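Local coordinates for protein HI_1472 (Haemophilus influenzae, PDB 3PSH) that binds molybdate and tungstate in the periplasm as the solute-binding component of the MolBCA ABC transporter, which imports molybdate with low affinity, at residues L125-Y136 with S198-H208; L160-L171 with P283-V291. All coordinates share one frame; numbering follows the deposited sequence.

Contact 1. Residues L125-Y136 with S198-H208; sequences LNPTLTDEDKAY and SGKYTGLMMEH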
loop_
_atom_site.group_PDB
_atom_site.type_symbol
_atom_site.label_atom_id
_atom_site.label_comp_id
_atom_site.label_asym_id
_atom_site.label_seq_id
_atom_site.Cartn_x
_atom_site.Cartn_y
_atom_site.Cartn_z
ATOM N N LEU A 125 8.980 2.195 11.510
ATOM C CA LEU A 125 8.868 1.728 10.089
ATOM C C LEU A 125 8.253 0.297 10.116
ATOM O O LEU A 125 7.380 -0.071 9.310
ATOM C CB LEU A 125 10.237 1.735 9.456
ATOM C CG LEU A 125 10.418 0.997 8.124
ATOM C CD1 LEU A 125 9.522 1.538 6.903
ATOM C CD2 LEU A 125 12.000 1.090 7.948
ATOM N N ASN A 126 8.767 -0.529 11.069
ATOM C CA ASN A 126 8.396 -1.983 11.142
ATOM C C ASN A 126 7.888 -2.297 12.497
ATOM O O ASN A 126 8.679 -2.512 13.463
ATOM C CB ASN A 126 9.674 -2.866 10.895
ATOM C CG ASN A 126 10.329 -2.611 9.531
ATOM O OD1 ASN A 126 11.544 -2.273 9.428
ATOM N ND2 ASN A 126 9.537 -2.666 8.486
ATOM N N PRO A 127 6.561 -2.242 12.662
ATOM C CA PRO A 127 5.909 -2.386 14.015
ATOM C C PRO A 127 5.791 -3.842 14.428
ATOM O O PRO A 127 5.957 -4.745 13.573
ATOM C CB PRO A 127 4.538 -1.815 13.838
ATOM C CG PRO A 127 4.246 -2.023 12.317
ATOM C CD PRO A 127 5.588 -1.954 11.575
ATOM N N THR A 128 5.594 -4.050 15.715
ATOM C CA THR A 128 5.163 -5.324 16.332
ATOM C C THR A 128 3.695 -5.061 16.781
ATOM O O THR A 128 3.395 -4.164 17.607
ATOM C CB THR A 128 6.041 -5.627 17.595
ATOM O OG1 THR A 128 7.390 -5.735 17.182
ATOM C CG2 THR A 128 5.570 -6.865 18.303
ATOM N N LEU A 129 2.791 -5.876 16.249
ATOM C CA LEU A 129 1.375 -5.667 16.386
ATOM C C LEU A 129 0.717 -6.936 16.893
ATOM O O LEU A 129 0.931 -8.024 16.354
ATOM C CB LEU A 129 0.736 -5.297 15.058
ATOM C CG LEU A 129 1.309 -4.065 14.399
ATOM C CD1 LEU A 129 0.781 -4.090 12.946
ATOM C CD2 LEU A 129 0.923 -2.760 15.113
ATOM N N THR A 130 -0.062 -6.791 17.950
ATOM C CA THR A 130 -0.681 -7.950 18.533
ATOM C C THR A 130 -1.952 -8.380 17.760
ATOM O O THR A 130 -2.399 -9.537 17.912
ATOM C CB THR A 130 -1.041 -7.765 20.039
ATOM O OG1 THR A 130 -1.975 -6.715 20.152
ATOM C CG2 THR A 130 0.208 -7.501 20.901
ATOM N N ASP A 131 -2.513 -7.476 16.871
ATOM C CA ASP A 131 -3.644 -7.805 16.070
ATOM C C ASP A 131 -3.541 -7.006 14.788
ATOM O O ASP A 131 -4.341 -6.023 14.580
ATOM C CB ASP A 131 -4.913 -7.362 16.762
ATOM C CG ASP A 131 -6.262 -7.907 16.080
ATOM O OD1 ASP A 131 -6.207 -8.371 14.894
ATOM O OD2 ASP A 131 -7.329 -7.966 16.682
ATOM N N GLU A 132 -2.618 -7.447 13.932
ATOM C CA GLU A 132 -2.321 -6.705 12.674
ATOM C C GLU A 132 -3.522 -6.618 11.713
ATOM O O GLU A 132 -3.773 -5.574 11.078
ATOM C CB GLU A 132 -1.037 -7.272 12.069
ATOM C CG GLU A 132 -1.240 -8.756 11.514
ATOM C CD GLU A 132 -0.130 -9.244 10.597
ATOM O OE1 GLU A 132 0.943 -8.627 10.524
ATOM O OE2 GLU A 132 -0.456 -10.290 9.899
ATOM N N ASP A 133 -4.363 -7.670 11.722
ATOM C CA ASP A 133 -5.543 -7.594 10.920
ATOM C C ASP A 133 -6.496 -6.407 11.309
ATOM O O ASP A 133 -6.916 -5.601 10.438
ATOM C CB ASP A 133 -6.248 -9.000 10.883
ATOM C CG ASP A 133 -7.353 -9.096 9.792
ATOM O OD1 ASP A 133 -7.155 -8.635 8.587
ATOM O OD2 ASP A 133 -8.419 -9.657 10.055
ATOM N N LYS A 134 -6.721 -6.280 12.616
ATOM C CA LYS A 134 -7.573 -5.233 13.125
ATOM C C LYS A 134 -6.866 -3.822 12.898
ATOM O O LYS A 134 -7.498 -2.866 12.481
ATOM C CB LYS A 134 -7.856 -5.445 14.657
ATOM C CG LYS A 134 -8.811 -4.313 15.187
ATOM C CD LYS A 134 -9.185 -4.748 16.687
ATOM C CE LYS A 134 -9.832 -3.678 17.518
ATOM N NZ LYS A 134 -10.962 -3.182 16.750
ATOM N N ALA A 135 -5.611 -3.778 13.175
ATOM C CA ALA A 135 -4.865 -2.547 13.144
ATOM C C ALA A 135 -4.894 -2.034 11.725
ATOM O O ALA A 135 -5.055 -0.821 11.521
ATOM C CB ALA A 135 -3.409 -2.803 13.610
ATOM N N TYR A 136 -4.605 -2.900 10.752
ATOM C CA TYR A 136 -4.667 -2.437 9.340
ATOM C C TYR A 136 -6.070 -2.189 8.780
ATOM O O TYR A 136 -6.346 -1.261 7.943
ATOM C CB TYR A 136 -3.816 -3.336 8.369
ATOM C CG TYR A 136 -2.292 -3.154 8.634
ATOM C CD1 TYR A 136 -1.710 -1.869 8.386
ATOM C CD2 TYR A 136 -1.435 -4.219 9.046
ATOM C CE1 TYR A 136 -0.307 -1.691 8.583
ATOM C CE2 TYR A 136 -0.043 -4.014 9.222
ATOM C CZ TYR A 136 0.481 -2.740 8.963
ATOM O OH TYR A 136 1.797 -2.500 9.183
ATOM N N SER A 198 6.766 -10.065 9.246
ATOM C CA SER A 198 5.639 -9.752 10.121
ATOM C C SER A 198 5.349 -8.213 10.219
ATOM O O SER A 198 6.246 -7.383 9.887
ATOM C CB SER A 198 5.809 -10.328 11.574
ATOM O OG SER A 198 6.980 -9.655 12.132
ATOM N N GLY A 199 4.135 -7.898 10.668
ATOM C CA GLY A 199 3.659 -6.513 10.920
ATOM C C GLY A 199 3.349 -5.762 9.659
ATOM O O GLY A 199 3.365 -4.487 9.636
ATOM N N LYS A 200 3.114 -6.515 8.536
ATOM C CA LYS A 200 2.891 -5.779 7.293
ATOM C C LYS A 200 1.602 -6.264 6.612
ATOM O O LYS A 200 1.294 -7.475 6.678
ATOM C CB LYS A 200 4.092 -6.064 6.367
ATOM C CG LYS A 200 5.411 -5.466 6.847
ATOM C CD LYS A 200 5.414 -3.903 6.672
ATOM C CE LYS A 200 6.293 -3.262 7.705
ATOM N NZ LYS A 200 6.153 -1.725 7.471
ATOM N N TYR A 201 1.004 -5.425 5.779
ATOM C CA TYR A 201 -0.232 -5.816 4.988
ATOM C C TYR A 201 -0.006 -7.061 4.011
ATOM O O TYR A 201 -0.907 -7.892 3.781
ATOM C CB TYR A 201 -0.829 -4.624 4.197
ATOM C CG TYR A 201 -1.985 -5.082 3.339
ATOM C CD1 TYR A 201 -3.150 -5.593 3.937
ATOM C CD2 TYR A 201 -1.816 -5.119 1.927
ATOM C CE1 TYR A 201 -4.157 -6.140 3.132
ATOM C CE2 TYR A 201 -2.762 -5.623 1.102
ATOM C CZ TYR A 201 -3.959 -6.106 1.694
ATOM O OH TYR A 201 -4.950 -6.687 0.957
ATOM N N THR A 202 1.229 -7.143 3.497
ATOM C CA THR A 202 1.634 -8.273 2.608
ATOM C C THR A 202 1.056 -9.617 3.141
ATOM O O THR A 202 0.310 -10.326 2.413
ATOM C CB THR A 202 3.155 -8.336 2.494
ATOM O OG1 THR A 202 3.708 -7.019 2.149
ATOM C CG2 THR A 202 3.551 -9.376 1.423
ATOM N N GLY A 203 1.366 -9.953 4.404
ATOM C CA GLY A 203 0.979 -11.324 4.917
ATOM C C GLY A 203 -0.552 -11.387 5.087
ATOM O O GLY A 203 -1.138 -12.469 5.077
ATOM N N LEU A 204 -1.225 -10.230 5.344
ATOM C CA LEU A 204 -2.685 -10.158 5.505
ATOM C C LEU A 204 -3.344 -10.422 4.181
ATOM O O LEU A 204 -4.347 -11.144 4.077
ATOM C CB LEU A 204 -3.175 -8.810 6.069
ATOM C CG LEU A 204 -2.871 -8.745 7.620
ATOM C CD1 LEU A 204 -2.919 -7.336 8.037
ATOM C CD2 LEU A 204 -3.967 -9.501 8.328
ATOM N N MET A 205 -2.778 -9.845 3.120
ATOM C CA MET A 205 -3.386 -10.107 1.775
ATOM C C MET A 205 -3.307 -11.593 1.451
ATOM O O MET A 205 -4.302 -12.157 1.020
ATOM C CB MET A 205 -2.689 -9.336 0.654
ATOM C CG MET A 205 -3.313 -9.578 -0.750
ATOM S SD MET A 205 -2.308 -8.535 -1.955
ATOM C CE MET A 205 -0.820 -9.490 -2.102
ATOM N N MET A 206 -2.170 -12.180 1.811
ATOM C CA MET A 206 -1.979 -13.626 1.590
ATOM C C MET A 206 -2.985 -14.391 2.477
ATOM O O MET A 206 -3.772 -15.240 1.957
ATOM C CB MET A 206 -0.568 -13.986 1.946
ATOM C CG MET A 206 0.384 -13.356 0.905
ATOM S SD MET A 206 2.035 -13.868 1.296
ATOM C CE MET A 206 3.105 -13.066 0.022
ATOM N N GLU A 207 -3.164 -14.001 3.728
ATOM C CA GLU A 207 -4.100 -14.798 4.598
ATOM C C GLU A 207 -5.525 -14.772 4.101
ATOM O O GLU A 207 -6.264 -15.803 4.099
ATOM C CB GLU A 207 -4.074 -14.221 6.017
ATOM C CG GLU A 207 -2.821 -14.622 6.739
ATOM C CD GLU A 207 -2.683 -13.876 8.118
ATOM O OE1 GLU A 207 -3.683 -13.194 8.491
ATOM O OE2 GLU A 207 -1.662 -14.077 8.765
ATOM N N HIS A 208 -5.984 -13.604 3.658
ATOM C CA HIS A 208 -7.372 -13.443 3.228
ATOM C C HIS A 208 -7.675 -14.209 1.923
ATOM O O HIS A 208 -8.803 -14.493 1.621
ATOM C CB HIS A 208 -7.702 -11.973 3.065
ATOM C CG HIS A 208 -7.898 -11.278 4.383
ATOM N ND1 HIS A 208 -9.115 -11.241 5.058
ATOM C CD2 HIS A 208 -7.019 -10.552 5.130
ATOM C CE1 HIS A 208 -8.963 -10.543 6.190
ATOM N NE2 HIS A 208 -7.700 -10.144 6.268
HETATM O O HOH W 1 7.121 -4.803 10.975
HETATM O O HOH W 2 6.317 -7.487 13.683
HETATM O O HOH W 3 -1.673 -12.400 10.845
HETATM O O HOH W 4 2.378 -9.279 8.409
HETATM O O HOH W 5 2.389 -9.599 12.602
HETATM O O HOH W 6 3.201 -1.055 7.532
#
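Tyr136 reaches across to the turn preceding helix 201-208. CB and CD2 both lie against the CD1 methyl of Leu204, CD2 at 3.6 Å. CE2 and CZ come close to Gly199 O, and CE2 is also near the Lys200 carbonyl carbon. The hydroxyl ends the chain as a donor: Tyr136 OH lies 2.6 Å from Gly199 O, at the ring's edge, and also takes a bond from a water that Lys200 NZ shares. Lys200, bent at chi2 (-72°), brings NZ to 2.8 Å from Leu125 O. The contact borders the cleft between two lobes, each built on a parallel four-stranded sheet and joined, probably by helix 132-151, as in relatives; the Lys200 side chain lies about 6 Å from the bound molybdate. Further along, Leu204 lodges between Glu132 and Asp133, with Leu204 CD2 3.3 Å from Asp133 OD1. That oxygen accepts from His208 NE2 at 2.8 Å (N-H...O 161°), in the imidazole plane but with the nitrogen 38° out of the carboxylate plane. Glu132 OE1 takes a weak bond from Gly199 N (3.3 Å) and is linked to Lys200 N by a water. Glu132 OE2 and Glu207 OE2, 4.1 Å apart, both accept from another water, probably easing their repulsion.

Contact 2. Residues L160-L171 with P283-V291; sequences LVKAAFANRKLL and PEALALGEV
Pro283 and Leu286 form the apolar centre with Leu160, Ala164 and Phe165. Pro283 CB sits 3.8 Å from Ala164 CB, and its ring also meets the Leu160 CD1 methyl. The CA atoms of Ala164 and Pro283 are 4.4 Å apart, consistent with the small side chain of Ala164, and the axes of helices 160-165 and 283-291 come within 7.7 Å at a shallow 25°, running nearly the same way. One turn on, Leu286 CD2 touches Phe165 CE1 at 3.5 Å, the two side chains lying alongside and pointing the same way. The same methyl also covers one face of the Arg168 guanidinium, so a single leucine branch bridges the apolar and the charged parts.

Outward from this centre, Asn167 ND2 donates to Ala287 O at 2.7 Å, with the acceptor near the amide plane, and Asn167 CB packs on Val291 CG2. At the polar edge Arg168 grips Glu290 side-on: NE meets OE1 at 2.7 Å and NH2 meets OE2 at 2.9 Å, both bonds nearly straight. Each oxygen offers its syn lone pair, and the two flat groups are 9° from coplanar. The bend of Arg168 at chi2 (-84°) swings its guanidinium back toward Glu290, whose chain is extended beyond CG. Beyond the salt bridge, Leu171 CD1 rests on Glu290 CB.

Around these helices, helix 307-319 lays Tyr314 on Leu160 and Pro283, helix 132-151 offers Asn137 to Arg168 NH1, and from helix 201-208 Tyr201 OH hydrogen-bonds Glu290 OE2 while His208 packs on Arg168 and Glu290.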
loop_
_atom_site.group_PDB
_atom_site.type_symbol
_atom_site.label_atom_id
_atom_site.label_comp_id
_atom_site.label_asym_id
_atom_site.label_seq_id
_atom_site.Cartn_x
_atom_site.Cartn_y
_atom_site.Cartn_z
ATOM N N LEU A 160 -15.169 5.040 -0.732
ATOM C CA LEU A 160 -13.866 4.349 -0.922
ATOM C C LEU A 160 -13.631 3.320 0.193
ATOM O O LEU A 160 -13.245 2.113 -0.081
ATOM C CB LEU A 160 -12.723 5.408 -0.900
ATOM C CG LEU A 160 -11.369 4.714 -1.275
ATOM C CD1 LEU A 160 -11.263 4.084 -2.643
ATOM C CD2 LEU A 160 -10.335 5.878 -1.267
ATOM N N VAL A 161 -13.981 3.681 1.440
ATOM C CA VAL A 161 -13.905 2.736 2.544
ATOM C C VAL A 161 -14.862 1.547 2.302
ATOM O O VAL A 161 -14.474 0.381 2.472
ATOM C CB VAL A 161 -14.242 3.427 3.893
ATOM C CG1 VAL A 161 -14.439 2.363 5.039
ATOM C CG2 VAL A 161 -13.079 4.471 4.262
ATOM N N LYS A 162 -16.084 1.854 1.935
ATOM C CA LYS A 162 -17.103 0.788 1.699
ATOM C C LYS A 162 -16.607 -0.134 0.529
ATOM O O LYS A 162 -16.641 -1.386 0.684
ATOM C CB LYS A 162 -18.555 1.393 1.447
ATOM C CG LYS A 162 -19.614 0.245 1.416
ATOM C CD LYS A 162 -20.975 0.520 0.737
ATOM C CE LYS A 162 -21.629 -0.860 0.330
ATOM N NZ LYS A 162 -20.766 -1.778 -0.590
ATOM N N ALA A 163 -16.103 0.460 -0.577
ATOM C CA ALA A 163 -15.546 -0.353 -1.669
ATOM C C ALA A 163 -14.369 -1.215 -1.183
ATOM O O ALA A 163 -14.265 -2.429 -1.576
ATOM C CB ALA A 163 -15.151 0.455 -2.843
ATOM N N ALA A 164 -13.471 -0.663 -0.338
ATOM C CA ALA A 164 -12.282 -1.431 0.051
ATOM C C ALA A 164 -12.623 -2.802 0.662
ATOM O O ALA A 164 -11.878 -3.814 0.520
ATOM C CB ALA A 164 -11.419 -0.595 1.108
ATOM N N PHE A 165 -13.690 -2.752 1.452
ATOM C CA PHE A 165 -14.075 -3.918 2.278
ATOM C C PHE A 165 -15.238 -4.811 1.733
ATOM O O PHE A 165 -15.668 -5.800 2.412
ATOM C CB PHE A 165 -14.390 -3.486 3.739
ATOM C CG PHE A 165 -13.197 -2.993 4.520
ATOM C CD1 PHE A 165 -12.227 -3.887 5.103
ATOM C CD2 PHE A 165 -12.917 -1.606 4.523
ATOM C CE1 PHE A 165 -11.112 -3.364 5.757
ATOM C CE2 PHE A 165 -11.742 -1.110 5.131
ATOM C CZ PHE A 165 -10.886 -2.004 5.755
ATOM N N ALA A 166 -15.729 -4.435 0.560
ATOM C CA ALA A 166 -16.952 -4.976 0.017
ATOM C C ALA A 166 -16.812 -6.483 -0.292
ATOM O O ALA A 166 -17.844 -7.159 -0.441
ATOM C CB ALA A 166 -17.263 -4.232 -1.245
ATOM N N ASN A 167 -15.576 -6.977 -0.493
ATOM C CA ASN A 167 -15.382 -8.394 -0.917
ATOM C C ASN A 167 -14.864 -9.275 0.185
ATOM O O ASN A 167 -14.554 -10.444 -0.055
ATOM C CB ASN A 167 -14.523 -8.501 -2.201
ATOM C CG ASN A 167 -15.193 -7.806 -3.356
ATOM O OD1 ASN A 167 -16.411 -7.951 -3.576
ATOM N ND2 ASN A 167 -14.441 -7.036 -4.105
ATOM N N ARG A 168 -14.638 -8.710 1.346
ATOM C CA ARG A 168 -13.995 -9.471 2.421
ATOM C C ARG A 168 -14.924 -10.647 2.856
ATOM O O ARG A 168 -14.423 -11.768 3.090
ATOM C CB ARG A 168 -13.767 -8.529 3.630
ATOM C CG ARG A 168 -12.457 -7.805 3.434
ATOM C CD ARG A 168 -11.312 -8.690 3.935
ATOM N NE ARG A 168 -9.892 -8.260 3.685
ATOM C CZ ARG A 168 -9.200 -7.519 4.585
ATOM N NH1 ARG A 168 -9.802 -7.100 5.710
ATOM N NH2 ARG A 168 -7.941 -7.258 4.397
ATOM N N LYS A 169 -16.224 -10.401 2.871
ATOM C CA LYS A 169 -17.179 -11.484 3.258
ATOM C C LYS A 169 -17.163 -12.687 2.290
ATOM O O LYS A 169 -17.045 -13.840 2.779
ATOM C CB LYS A 169 -18.580 -10.973 3.574
ATOM C CG LYS A 169 -19.559 -12.101 3.915
ATOM C CD LYS A 169 -21.056 -11.633 3.780
ATOM C CE LYS A 169 -22.096 -12.802 3.610
ATOM N NZ LYS A 169 -21.707 -13.983 4.457
ATOM N N LEU A 170 -17.181 -12.401 0.993
ATOM C CA LEU A 170 -17.037 -13.414 -0.027
ATOM C C LEU A 170 -15.817 -14.296 0.249
ATOM O O LEU A 170 -15.872 -15.550 0.281
ATOM C CB LEU A 170 -16.948 -12.729 -1.413
ATOM C CG LEU A 170 -16.550 -13.678 -2.560
ATOM C CD1 LEU A 170 -17.797 -14.582 -2.915
ATOM C CD2 LEU A 170 -16.178 -12.861 -3.782
ATOM N N LEU A 171 -14.643 -13.659 0.450
ATOM C CA LEU A 171 -13.435 -14.489 0.664
ATOM C C LEU A 171 -13.503 -15.242 1.992
ATOM O O LEU A 171 -13.027 -16.358 2.020
ATOM C CB LEU A 171 -12.174 -13.613 0.660
ATOM C CG LEU A 171 -12.000 -12.820 -0.679
ATOM C CD1 LEU A 171 -10.703 -12.070 -0.603
ATOM C CD2 LEU A 171 -12.071 -13.680 -1.975
ATOM N N PRO A 283 -6.869 0.616 -0.615
ATOM C CA PRO A 283 -8.235 0.159 -0.749
ATOM C C PRO A 283 -8.403 -0.773 -1.920
ATOM O O PRO A 283 -9.207 -1.719 -1.802
ATOM C CB PRO A 283 -9.050 1.453 -0.988
ATOM C CG PRO A 283 -7.948 2.587 -1.342
ATOM C CD PRO A 283 -6.698 2.108 -0.645
ATOM N N GLU A 284 -7.753 -0.496 -3.046
ATOM C CA GLU A 284 -7.875 -1.423 -4.213
ATOM C C GLU A 284 -7.248 -2.760 -4.001
ATOM O O GLU A 284 -7.642 -3.735 -4.669
ATOM C CB GLU A 284 -7.322 -0.787 -5.525
ATOM C CG GLU A 284 -5.795 -0.552 -5.566
ATOM C CD GLU A 284 -5.241 0.676 -4.857
ATOM O OE1 GLU A 284 -5.961 1.272 -4.019
ATOM O OE2 GLU A 284 -4.072 1.029 -5.159
ATOM N N ALA A 285 -6.249 -2.804 -3.130
ATOM C CA ALA A 285 -5.553 -4.102 -2.813
ATOM C C ALA A 285 -6.513 -4.994 -2.081
ATOM O O ALA A 285 -6.546 -6.177 -2.412
ATOM C CB ALA A 285 -4.358 -3.858 -1.998
ATOM N N LEU A 286 -7.273 -4.458 -1.108
ATOM C CA LEU A 286 -8.369 -5.289 -0.450
ATOM C C LEU A 286 -9.424 -5.688 -1.450
ATOM O O LEU A 286 -9.686 -6.898 -1.701
ATOM C CB LEU A 286 -9.051 -4.518 0.735
ATOM C CG LEU A 286 -8.075 -4.578 1.942
ATOM C CD1 LEU A 286 -6.715 -3.782 1.909
ATOM C CD2 LEU A 286 -8.879 -4.147 3.219
ATOM N N ALA A 287 -10.018 -4.673 -2.101
ATOM C CA ALA A 287 -11.233 -4.893 -2.851
ATOM C C ALA A 287 -10.976 -5.847 -4.078
ATOM O O ALA A 287 -11.726 -6.843 -4.353
ATOM C CB ALA A 287 -11.788 -3.577 -3.261
ATOM N N LEU A 288 -9.929 -5.530 -4.821
ATOM C CA LEU A 288 -9.625 -6.232 -6.032
ATOM C C LEU A 288 -8.434 -7.225 -5.858
ATOM O O LEU A 288 -8.408 -8.345 -6.431
ATOM C CB LEU A 288 -9.319 -5.163 -7.153
ATOM C CG LEU A 288 -10.372 -4.047 -7.309
ATOM C CD1 LEU A 288 -9.875 -3.031 -8.393
ATOM C CD2 LEU A 288 -11.738 -4.621 -7.746
ATOM N N GLY A 289 -7.380 -6.772 -5.194
ATOM C CA GLY A 289 -6.197 -7.553 -5.116
ATOM C C GLY A 289 -6.444 -8.902 -4.425
ATOM O O GLY A 289 -5.913 -9.902 -4.895
ATOM N N GLU A 290 -7.090 -8.907 -3.259
ATOM C CA GLU A 290 -7.291 -10.167 -2.540
ATOM C C GLU A 290 -8.180 -11.117 -3.354
ATOM O O GLU A 290 -7.957 -12.328 -3.381
ATOM C CB GLU A 290 -7.956 -9.915 -1.197
ATOM C CG GLU A 290 -6.966 -9.184 -0.284
ATOM C CD GLU A 290 -7.547 -8.875 1.117
ATOM O OE1 GLU A 290 -8.719 -9.197 1.426
ATOM O OE2 GLU A 290 -6.790 -8.163 1.912
ATOM N N VAL A 291 -9.102 -10.553 -4.119
ATOM C CA VAL A 291 -10.004 -11.396 -4.983
ATOM C C VAL A 291 -9.111 -11.960 -6.136
ATOM O O VAL A 291 -9.164 -13.187 -6.421
ATOM C CB VAL A 291 -11.236 -10.624 -5.529
ATOM C CG1 VAL A 291 -12.076 -11.536 -6.445
ATOM C CG2 VAL A 291 -12.103 -10.064 -4.342
#

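Overall arrangement
Contact 2 is the more buried of the two, with none of its touching residues exposed, whereas contact 1 is only partly buried and adjoins the molybdate cleft. Both include side-chain bonds to backbone carbonyls, but contact 1 adds water bridges and a histidine-carboxylate bond to a small apolar share, while contact 2 has more apolar packing and a bidentate salt bridge. Although their centres lie 16 Å apart, they meet directly: Tyr201 OH of contact 1 probably bonds to Glu290 OE2 of contact 2. Helix 201-208 thus forms one side of contact 1 and covers the polar edge of contact 2; helix 132-151, which begins in contact 1, also touches Leu160 and Phe165 of contact 2.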